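Ribose-phosphate pyrophosphokinase (Thermus thermophilus, PDB 7PN0) catalyses the transfer of a pyrophosphate group from ATP to ribose 5-phosphate, making phosphoribosyl pyrophosphate (PRPP). Local coordinates at residues K28-R33 against R42-L47; R1-F6 against D51-Q56; A167-D172 against I190-V195. All blocks are in the same frame, centred on the assembly; numbering follows the deposited sequence.

Contact 1 of 3, residues K28-R33 against R42-L47; sequences KSTTLR and RYEESL. With SO4 (sulfate ion), chain E.
Thr30 and Arg42 face each other as an antiparallel hydrogen-bonded pair of the β-hairpin built from strands 29-33 and 39-43. Thr30 N donates a hydrogen bond to Arg42 O at 2.9 Å, and Arg42 N donates one to Thr30 O at the same length. The adjoining non-hydrogen-bonded pair, Ser29 with Tyr43, brings the backbones to a CA–CA distance of 4.4 Å. On the Tyr43 side packing is close: Ser29 CB comes obliquely to ring atom Tyr43 CD1 at 3.9 Å, while within 42-47 Leu47 CD2 stands over the ring centre. The ring's OH is held by Met72 O.

Past the strand end, pairing becomes looser. Glu44 N still bonds almost straight to Lys28 O (N–H···O 172°), but from above the carbonyl plane, and a water donating to that same oxygen accepts from Glu45 N. Here the solvent-exposed Lys28 and Glu45 run side by side, yet Lys28 NZ stays 4.6 Å from Glu45 OE1, beyond salt-bridge length. Ser46 OG donates to sulfate O1 at 2.7 Å; the ion, probably from the crystallisation liquor, is also held by two other subunits. On the opposite sheet face from Tyr43, the Arg42 guanidinium, with Thr30 OG1 over one face, binds Glu44 OE1 through NE at 3.2 Å. The Arg42 side chain lies about 7 Å from a bound ADP.

Arg103 of a second subunit bonds Tyr43 O. Within the chain, Ser29 packs on Met72, and Tyr43 on Ala75 and Ala76, of helix 62-78, and Phe6 of strand 3-7 meets the Tyr43 ring edge-to-face.

Contact 2 of 3, residues R1-F6 against D51-Q56; sequences RPLLIF and DVFIVQ
The first two strands of the five-stranded parallel sheet of the N-terminal PRTase-like domain meet here, Leu3 to Phe6 registering with Asp51 to Ile54. The short axes run 4.7 Å apart at 19°, and the chain between them holds helix 12-21 and a β-hairpin, so the connection is an elaborated β-α-β crossover. Hydrogen bonds alternate in the parallel pattern: Pro2 O accepts from Asp51 N, Asp51 O from Leu4 N, Leu4 O from Phe53 N, Phe53 O from Phe6 N, and Phe6 O from Val55 N, all at 2.8 to 2.9 Å. The shortest CA–H approach is from Val52 CA to Leu4 O at 3.3 Å.

Leu4, Phe6, Val52 and Ile54 share one face, where Phe6 and Ile54 rest on helix 62-78 and Phe6 CD1 approaches Val52 CG2 at 4.1 Å. Leu3, Ile5, Asp51 and Phe53 lie on the other, where Leu3, Asp51 and Phe53 touch helix 287-299. Asp51 is buried there, and its OD1 is satisfied by a salt bridge to Arg83 on the next strand.

Leu3 CG stands anti to its backbone N (chi1 174°), and its side chain crosses that of Phe53 at about a right angle. One methyl makes the touch: Leu3 CD1 comes obliquely to the ring, 3.3 Å from Phe53 CE1, while Leu4 O lies at the ring's edge, 3.9 Å from Phe53 CD1.

Contact 3 of 3, residues A167-D172 against I190-V195; sequences APDAGD and IDKERV
Ile190 meets Ala167 and Pro168 where strand 163-167 of the C-terminal mixed sheet ends beside strand 187-194; with helix 173-183 between them, the two parallel strands form a β-α-β unit. The turn after the first strand carries the sequence PDAGD and probably corresponds to the pyrophosphate-binding loop of PRPP synthetases; the Asp169 side chain is about 8 Å from a bound ADP.

Along the second strand, Ile190 comes first. Its N donates to Ala167 O at 3.0 Å (N–H···O 163°), tilted 19° from the carbonyl plane. This continues the parallel pairing in which Ala167 also bonds to Ala188, two residues before Ile190. Ile190 O then receives a CA–H approach from Pro168 CA at 3.5 Å. The branch methyl CG2, lodged between the backbone N and the carbonyl carbon, lies 3.9 Å from Pro168 CA and 4.1 Å from Pro168 CB, and Ala233 of helix 225-236 also packs on Ile190.

Asp191 turns its CB away from the loop, and its backbone bonds to Arg203 and Met204 on the antiparallel neighbour, strand 200-206. Lys192 reaches back again. A chi1 of 38° sets its CG, too, between N and the carbonyl carbon; the chain bends at chi2 and its end comes back to the loop, CE lying 3.1 Å from Pro168 O and 4.1 Å from Pro168 CB. Glu229 takes the ammonium group in a salt bridge. The Asp169 and Lys192 side chains cross at about a right angle, Asp169 OD2 remaining 4.1 Å from Lys192 NZ, near but longer than a salt bridge.

Beyond, Glu193 and Arg194 leave the loop behind, Glu193 OE2 forming a salt bridge with Arg203 NH1.

How the contacts relate
Contacts 1 and 2 belong to the N-terminal domain, their centres 13 Å apart, and the hairpin of contact 1 is nested in the chain between the two strands of contact 2. They touch directly: Tyr43 OH lies 3.5 Å from Ile54 CD1, and Leu47 CB equally near Leu4 CD1. Helix 62-78 packs on both, so hairpin and parallel sheet pack against the same helix. Contact 3 comes later in the chain, in the second sheet, its centre 41 Å from that of contact 2 and 47 Å from that of contact 1, across the chain's centre. The three thus sample both halves of a two-domain subunit, with bound ADP near contacts 1 and 3.

Contact 1 of 3, residues K28-R33 against R42-L47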
loop_
_atom_site.group_PDB
_atom_site.type_symbol
_atom_site.label_atom_id
_atom_site.label_comp_id
_atom_site.label_asym_id
_atom_site.label_seq_id
_atom_site.Cartn_x
_atom_site.Cartn_y
_atom_site.Cartn_z
ATOM N N LYS A 28 -8.472 12.610 28.461
ATOM C CA LYS A 28 -9.401 11.626 29.056
ATOM C C LYS A 28 -9.683 10.524 28.030
ATOM O O LYS A 28 -10.241 10.812 26.937
ATOM C CB LYS A 28 -10.691 12.305 29.544
ATOM C CG LYS A 28 -10.515 13.148 30.802
ATOM C CD LYS A 28 -11.734 14.025 31.155
ATOM C CE LYS A 28 -11.521 15.522 30.946
ATOM N NZ LYS A 28 -11.673 15.941 29.520
ATOM N N SER A 29 -9.315 9.295 28.350
ATOM C CA SER A 29 -9.708 8.128 27.517
ATOM C C SER A 29 -10.041 6.963 28.424
ATOM O O SER A 29 -9.383 6.847 29.480
ATOM C CB SER A 29 -8.623 7.743 26.549
ATOM O OG SER A 29 -7.405 7.520 27.232
ATOM N N THR A 30 -10.998 6.130 28.027
ATOM C CA THR A 30 -11.304 4.930 28.837
ATOM C C THR A 30 -10.984 3.678 28.044
ATOM O O THR A 30 -11.185 3.636 26.789
ATOM C CB THR A 30 -12.674 4.928 29.526
ATOM O OG1 THR A 30 -13.491 3.860 29.049
ATOM C CG2 THR A 30 -13.376 6.246 29.424
ATOM N N THR A 31 -10.427 2.728 28.777
ATOM C CA THR A 31 -10.218 1.365 28.296
ATOM C C THR A 31 -10.983 0.428 29.236
ATOM O O THR A 31 -10.798 0.550 30.468
ATOM C CB THR A 31 -8.721 1.068 28.185
ATOM O OG1 THR A 31 -8.108 1.968 27.247
ATOM C CG2 THR A 31 -8.515 -0.393 27.814
ATOM N N LEU A 32 -11.865 -0.370 28.667
ATOM C CA LEU A 32 -12.715 -1.385 29.351
ATOM C C LEU A 32 -12.230 -2.735 28.841
ATOM O O LEU A 32 -11.854 -2.845 27.659
ATOM C CB LEU A 32 -14.209 -1.195 28.996
ATOM C CG LEU A 32 -14.835 0.196 29.204
ATOM C CD1 LEU A 32 -16.327 0.177 28.948
ATOM C CD2 LEU A 32 -14.567 0.751 30.596
ATOM N N ARG A 33 -12.411 -3.763 29.662
ATOM C CA ARG A 33 -12.290 -5.159 29.266
ATOM C C ARG A 33 -13.674 -5.774 29.498
ATOM O O ARG A 33 -14.136 -5.775 30.635
ATOM C CB ARG A 33 -11.130 -5.771 30.058
ATOM C CG ARG A 33 -10.947 -7.268 29.871
ATOM C CD ARG A 33 -10.092 -7.877 30.994
ATOM N NE ARG A 33 -8.879 -7.082 31.120
ATOM C CZ ARG A 33 -7.705 -7.382 30.587
ATOM N NH1 ARG A 33 -7.542 -8.520 29.919
ATOM N NH2 ARG A 33 -6.692 -6.544 30.755
ATOM N N ARG A 42 -12.127 4.415 24.193
ATOM C CA ARG A 42 -12.967 5.566 23.822
ATOM C C ARG A 42 -12.308 6.858 24.312
ATOM O O ARG A 42 -12.011 6.963 25.479
ATOM C CB ARG A 42 -14.383 5.370 24.395
ATOM C CG ARG A 42 -15.394 6.414 23.906
ATOM C CD ARG A 42 -16.784 6.295 24.548
ATOM N NE ARG A 42 -16.714 6.439 26.007
ATOM C CZ ARG A 42 -17.212 5.594 26.922
ATOM N NH1 ARG A 42 -17.053 5.862 28.204
ATOM N NH2 ARG A 42 -17.868 4.493 26.580
ATOM N N TYR A 43 -12.177 7.851 23.435
ATOM C CA TYR A 43 -11.736 9.214 23.815
ATOM C C TYR A 43 -12.984 9.995 24.222
ATOM O O TYR A 43 -13.981 10.032 23.480
ATOM C CB TYR A 43 -10.996 9.921 22.688
ATOM C CG TYR A 43 -9.695 9.258 22.307
ATOM C CD1 TYR A 43 -8.543 9.448 23.057
ATOM C CD2 TYR A 43 -9.623 8.410 21.203
ATOM C CE1 TYR A 43 -7.345 8.852 22.704
ATOM C CE2 TYR A 43 -8.424 7.818 20.823
ATOM C CZ TYR A 43 -7.297 7.994 21.612
ATOM O OH TYR A 43 -6.099 7.434 21.279
ATOM N N GLU A 44 -12.942 10.540 25.416
ATOM C CA GLU A 44 -14.140 11.161 26.041
ATOM C C GLU A 44 -14.419 12.515 25.408
ATOM O O GLU A 44 -15.621 12.938 25.438
ATOM C CB GLU A 44 -13.929 11.268 27.548
ATOM C CG GLU A 44 -13.763 9.887 28.171
ATOM C CD GLU A 44 -14.888 8.892 27.919
ATOM O OE1 GLU A 44 -15.912 9.237 27.245
ATOM O OE2 GLU A 44 -14.774 7.775 28.444
ATOM N N GLU A 45 -13.395 13.160 24.853
ATOM C CA GLU A 45 -13.558 14.489 24.206
ATOM C C GLU A 45 -12.909 14.504 22.823
ATOM O O GLU A 45 -12.120 13.609 22.500
ATOM C CB GLU A 45 -12.980 15.592 25.084
ATOM C CG GLU A 45 -13.695 15.755 26.444
ATOM C CD GLU A 45 -15.163 16.185 26.478
ATOM O OE1 GLU A 45 -15.808 15.948 27.541
ATOM O OE2 GLU A 45 -15.689 16.741 25.468
ATOM N N SER A 46 -13.251 15.520 22.034
ATOM C CA SER A 46 -12.739 15.659 20.640
ATOM C C SER A 46 -11.221 15.756 20.678
ATOM O O SER A 46 -10.702 16.396 21.568
ATOM C CB SER A 46 -13.358 16.832 19.956
ATOM O OG SER A 46 -12.799 16.979 18.690
ATOM N N LEU A 47 -10.532 15.071 19.760
ATOM C CA LEU A 47 -9.088 15.323 19.508
ATOM C C LEU A 47 -8.899 15.694 18.038
ATOM O O LEU A 47 -7.791 15.540 17.512
ATOM C CB LEU A 47 -8.292 14.103 19.975
ATOM C CG LEU A 47 -8.820 12.760 19.483
ATOM C CD1 LEU A 47 -8.899 12.782 17.977
ATOM C CD2 LEU A 47 -7.947 11.584 19.953
HETATM S S SO4 E . -15.558 15.184 17.207
HETATM O O1 SO4 E . -14.518 16.061 16.892
HETATM O O2 SO4 E . -16.244 15.633 18.395
HETATM O O3 SO4 E . -16.517 15.138 16.143
HETATM O O4 SO4 E . -15.026 13.862 17.472
HETATM O O HOH W 1 -10.581 13.006 25.653
#

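Contact 2 of 3, residues R1-F6 against D51-Q56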
loop_
_atom_site.group_PDB
_atom_site.type_symbol
_atom_site.label_atom_id
_atom_site.label_comp_id
_atom_site.label_asym_id
_atom_site.label_seq_id
_atom_site.Cartn_x
_atom_site.Cartn_y
_atom_site.Cartn_z
ATOM N N ARG A 1 -3.247 23.198 15.522
ATOM C CA ARG A 1 -3.176 21.772 15.928
ATOM C C ARG A 1 -2.810 21.721 17.408
ATOM O O ARG A 1 -1.647 21.873 17.755
ATOM C CB ARG A 1 -2.192 20.993 15.044
ATOM C CG ARG A 1 -2.716 20.862 13.617
ATOM C CD ARG A 1 -1.900 20.058 12.629
ATOM N NE ARG A 1 -2.629 19.983 11.369
ATOM C CZ ARG A 1 -2.159 19.441 10.246
ATOM N NH1 ARG A 1 -2.918 19.414 9.167
ATOM N NH2 ARG A 1 -0.930 18.950 10.191
ATOM N N PRO A 2 -3.795 21.548 18.314
ATOM C CA PRO A 2 -3.501 21.395 19.730
ATOM C C PRO A 2 -2.630 20.159 20.013
ATOM O O PRO A 2 -2.811 19.133 19.404
ATOM C CB PRO A 2 -4.887 21.262 20.370
ATOM C CG PRO A 2 -5.770 20.778 19.240
ATOM C CD PRO A 2 -5.242 21.527 18.036
ATOM N N LEU A 3 -1.748 20.292 20.995
ATOM C CA LEU A 3 -0.949 19.172 21.511
ATOM C C LEU A 3 -1.798 18.406 22.538
ATOM O O LEU A 3 -2.224 18.988 23.523
ATOM C CB LEU A 3 0.308 19.794 22.119
ATOM C CG LEU A 3 1.244 18.838 22.853
ATOM C CD1 LEU A 3 1.625 17.654 21.988
ATOM C CD2 LEU A 3 2.497 19.590 23.288
ATOM N N LEU A 4 -2.006 17.116 22.350
ATOM C CA LEU A 4 -2.892 16.292 23.183
ATOM C C LEU A 4 -2.157 15.019 23.585
ATOM O O LEU A 4 -1.570 14.322 22.716
ATOM C CB LEU A 4 -4.145 15.968 22.388
ATOM C CG LEU A 4 -5.002 17.164 21.937
ATOM C CD1 LEU A 4 -6.236 16.661 21.205
ATOM C CD2 LEU A 4 -5.455 18.002 23.131
ATOM N N ILE A 5 -2.189 14.694 24.872
ATOM C CA ILE A 5 -1.450 13.509 25.358
ATOM C C ILE A 5 -2.450 12.594 26.050
ATOM O O ILE A 5 -3.345 13.108 26.760
ATOM C CB ILE A 5 -0.216 13.918 26.191
ATOM C CG1 ILE A 5 0.487 12.715 26.801
ATOM C CG2 ILE A 5 -0.502 15.001 27.216
ATOM C CD1 ILE A 5 1.954 12.968 27.049
ATOM N N PHE A 6 -2.366 11.301 25.730
ATOM C CA PHE A 6 -3.194 10.224 26.317
ATOM C C PHE A 6 -2.307 9.081 26.770
ATOM O O PHE A 6 -1.142 9.008 26.357
ATOM C CB PHE A 6 -4.224 9.724 25.304
ATOM C CG PHE A 6 -5.079 10.822 24.728
ATOM C CD1 PHE A 6 -4.671 11.532 23.618
ATOM C CD2 PHE A 6 -6.312 11.120 25.287
ATOM C CE1 PHE A 6 -5.458 12.560 23.113
ATOM C CE2 PHE A 6 -7.107 12.106 24.742
ATOM C CZ PHE A 6 -6.672 12.845 23.682
ATOM N N ASP A 51 -2.550 17.088 17.510
ATOM C CA ASP A 51 -1.238 16.418 17.467
ATOM C C ASP A 51 -1.206 15.505 18.673
ATOM O O ASP A 51 -1.038 16.012 19.834
ATOM C CB ASP A 51 -0.132 17.467 17.413
ATOM C CG ASP A 51 1.212 16.964 16.953
ATOM O OD1 ASP A 51 1.288 15.829 16.466
ATOM O OD2 ASP A 51 2.186 17.760 17.057
ATOM N N VAL A 52 -1.556 14.248 18.435
ATOM C CA VAL A 52 -1.889 13.344 19.543
ATOM C C VAL A 52 -0.740 12.377 19.775
ATOM O O VAL A 52 -0.152 11.825 18.822
ATOM C CB VAL A 52 -3.287 12.697 19.461
ATOM C CG1 VAL A 52 -4.269 13.299 18.522
ATOM C CG2 VAL A 52 -3.374 11.212 19.728
ATOM N N PHE A 53 -0.406 12.226 21.042
ATOM C CA PHE A 53 0.712 11.417 21.559
ATOM C C PHE A 53 0.112 10.409 22.534
ATOM O O PHE A 53 -0.567 10.765 23.553
ATOM C CB PHE A 53 1.746 12.315 22.256
ATOM C CG PHE A 53 2.461 13.236 21.312
ATOM C CD1 PHE A 53 1.873 14.405 20.864
ATOM C CD2 PHE A 53 3.679 12.863 20.754
ATOM C CE1 PHE A 53 2.499 15.217 19.933
ATOM C CE2 PHE A 53 4.312 13.689 19.832
ATOM C CZ PHE A 53 3.721 14.867 19.435
ATOM N N ILE A 54 0.362 9.141 22.286
ATOM C CA ILE A 54 -0.289 8.094 23.117
ATOM C C ILE A 54 0.836 7.346 23.775
ATOM O O ILE A 54 1.661 6.791 23.042
ATOM C CB ILE A 54 -1.199 7.174 22.312
ATOM C CG1 ILE A 54 -2.343 7.924 21.656
ATOM C CG2 ILE A 54 -1.675 5.982 23.119
ATOM C CD1 ILE A 54 -2.764 7.243 20.383
ATOM N N VAL A 55 0.852 7.332 25.102
ATOM C CA VAL A 55 1.929 6.660 25.885
ATOM C C VAL A 55 1.538 5.211 26.221
ATOM O O VAL A 55 0.539 4.941 26.931
ATOM C CB VAL A 55 2.256 7.466 27.156
ATOM C CG1 VAL A 55 3.427 6.905 27.909
ATOM C CG2 VAL A 55 2.516 8.929 26.831
ATOM N N GLN A 56 2.408 4.278 25.881
ATOM C CA GLN A 56 2.232 2.853 26.290
ATOM C C GLN A 56 3.580 2.158 26.290
ATOM O O GLN A 56 4.265 2.206 25.259
ATOM C CB GLN A 56 1.271 2.135 25.348
ATOM C CG GLN A 56 0.899 0.753 25.855
ATOM C CD GLN A 56 -0.294 0.816 26.773
ATOM O OE1 GLN A 56 -0.281 1.470 27.823
ATOM N NE2 GLN A 56 -1.360 0.169 26.357
#

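Contact 3 of 3, residues A167-D172 against I190-V195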
loop_
_atom_site.group_PDB
_atom_site.type_symbol
_atom_site.label_atom_id
_atom_site.label_comp_id
_atom_site.label_asym_id
_atom_site.label_seq_id
_atom_site.Cartn_x
_atom_site.Cartn_y
_atom_site.Cartn_z
ATOM N N ALA A 167 32.244 -3.902 31.533
ATOM C CA ALA A 167 31.355 -4.703 30.659
ATOM C C ALA A 167 31.506 -6.175 31.017
ATOM O O ALA A 167 32.622 -6.684 31.007
ATOM C CB ALA A 167 31.702 -4.461 29.223
ATOM N N PRO A 168 30.424 -6.881 31.389
ATOM C CA PRO A 168 30.482 -8.324 31.618
ATOM C C PRO A 168 30.138 -9.226 30.419
ATOM O O PRO A 168 29.923 -10.394 30.618
ATOM C CB PRO A 168 29.388 -8.468 32.679
ATOM C CG PRO A 168 28.319 -7.533 32.183
ATOM C CD PRO A 168 29.094 -6.330 31.698
ATOM N N ASP A 169 29.968 -8.641 29.240
ATOM C CA ASP A 169 29.595 -9.355 27.986
ATOM C C ASP A 169 30.073 -8.506 26.829
ATOM O O ASP A 169 29.954 -7.283 26.953
ATOM C CB ASP A 169 28.086 -9.547 27.844
ATOM C CG ASP A 169 27.532 -10.818 28.456
ATOM O OD1 ASP A 169 27.934 -11.914 27.993
ATOM O OD2 ASP A 169 26.669 -10.709 29.368
ATOM N N ALA A 170 30.565 -9.115 25.743
ATOM C CA ALA A 170 31.075 -8.373 24.570
ATOM C C ALA A 170 30.039 -7.349 24.118
ATOM O O ALA A 170 30.467 -6.232 23.815
ATOM C CB ALA A 170 31.413 -9.311 23.420
ATOM N N GLY A 171 28.746 -7.725 24.069
ATOM C CA GLY A 171 27.647 -6.864 23.586
ATOM C C GLY A 171 27.464 -5.596 24.418
ATOM O O GLY A 171 26.809 -4.669 23.911
ATOM N N ASP A 172 28.050 -5.535 25.627
ATOM C CA ASP A 172 27.831 -4.457 26.633
ATOM C C ASP A 172 28.939 -3.402 26.536
ATOM O O ASP A 172 28.773 -2.326 27.135
ATOM C CB ASP A 172 27.756 -5.027 28.054
ATOM C CG ASP A 172 26.476 -5.788 28.383
ATOM O OD1 ASP A 172 25.537 -5.780 27.534
ATOM O OD2 ASP A 172 26.430 -6.424 29.484
ATOM N N ILE A 190 35.044 -8.139 32.107
ATOM C CA ILE A 190 35.142 -9.368 32.933
ATOM C C ILE A 190 34.484 -10.517 32.160
ATOM O O ILE A 190 33.268 -10.494 31.901
ATOM C CB ILE A 190 34.630 -9.121 34.371
ATOM C CG1 ILE A 190 34.998 -10.280 35.310
ATOM C CG2 ILE A 190 33.132 -8.808 34.406
ATOM C CD1 ILE A 190 34.892 -9.943 36.817
ATOM N N ASP A 191 35.323 -11.419 31.654
ATOM C CA ASP A 191 34.890 -12.666 30.976
ATOM C C ASP A 191 34.590 -13.654 32.103
ATOM O O ASP A 191 35.542 -14.015 32.836
ATOM C CB ASP A 191 35.954 -13.139 29.976
ATOM C CG ASP A 191 35.602 -14.428 29.247
ATOM O OD1 ASP A 191 34.426 -14.604 28.864
ATOM O OD2 ASP A 191 36.502 -15.249 29.075
ATOM N N LYS A 192 33.321 -14.015 32.272
ATOM C CA LYS A 192 32.846 -14.976 33.294
ATOM C C LYS A 192 31.984 -16.063 32.639
ATOM O O LYS A 192 31.595 -15.885 31.465
ATOM C CB LYS A 192 32.102 -14.230 34.400
ATOM C CG LYS A 192 31.242 -13.061 33.939
ATOM C CD LYS A 192 29.782 -13.414 33.787
ATOM C CE LYS A 192 29.092 -12.531 32.774
ATOM N NZ LYS A 192 27.640 -12.782 32.738
ATOM N N GLU A 193 31.754 -17.162 33.369
ATOM C CA GLU A 193 30.986 -18.361 32.924
ATOM C C GLU A 193 30.099 -18.830 34.079
ATOM O O GLU A 193 30.649 -19.044 35.187
ATOM C CB GLU A 193 31.898 -19.540 32.551
ATOM C CG GLU A 193 32.892 -19.255 31.436
ATOM C CD GLU A 193 32.433 -19.517 30.006
ATOM O OE1 GLU A 193 31.343 -20.103 29.822
ATOM O OE2 GLU A 193 33.186 -19.146 29.069
ATOM N N ARG A 194 28.793 -19.000 33.845
ATOM C CA ARG A 194 27.920 -19.726 34.804
ATOM C C ARG A 194 28.198 -21.219 34.587
ATOM O O ARG A 194 27.831 -21.724 33.503
ATOM C CB ARG A 194 26.437 -19.355 34.658
ATOM C CG ARG A 194 25.573 -19.877 35.800
ATOM C CD ARG A 194 24.214 -19.212 35.948
ATOM N NE ARG A 194 24.202 -17.900 36.607
ATOM C CZ ARG A 194 24.455 -17.672 37.904
ATOM N NH1 ARG A 194 24.786 -18.667 38.715
ATOM N NH2 ARG A 194 24.383 -16.442 38.390
ATOM N N VAL A 195 28.873 -21.857 35.555
ATOM C CA VAL A 195 29.339 -23.278 35.504
ATOM C C VAL A 195 28.247 -24.170 36.106
ATOM O O VAL A 195 27.702 -25.016 35.377
ATOM C CB VAL A 195 30.677 -23.471 36.249
ATOM C CG1 VAL A 195 31.213 -24.891 36.105
ATOM C CG2 VAL A 195 31.728 -22.462 35.811
#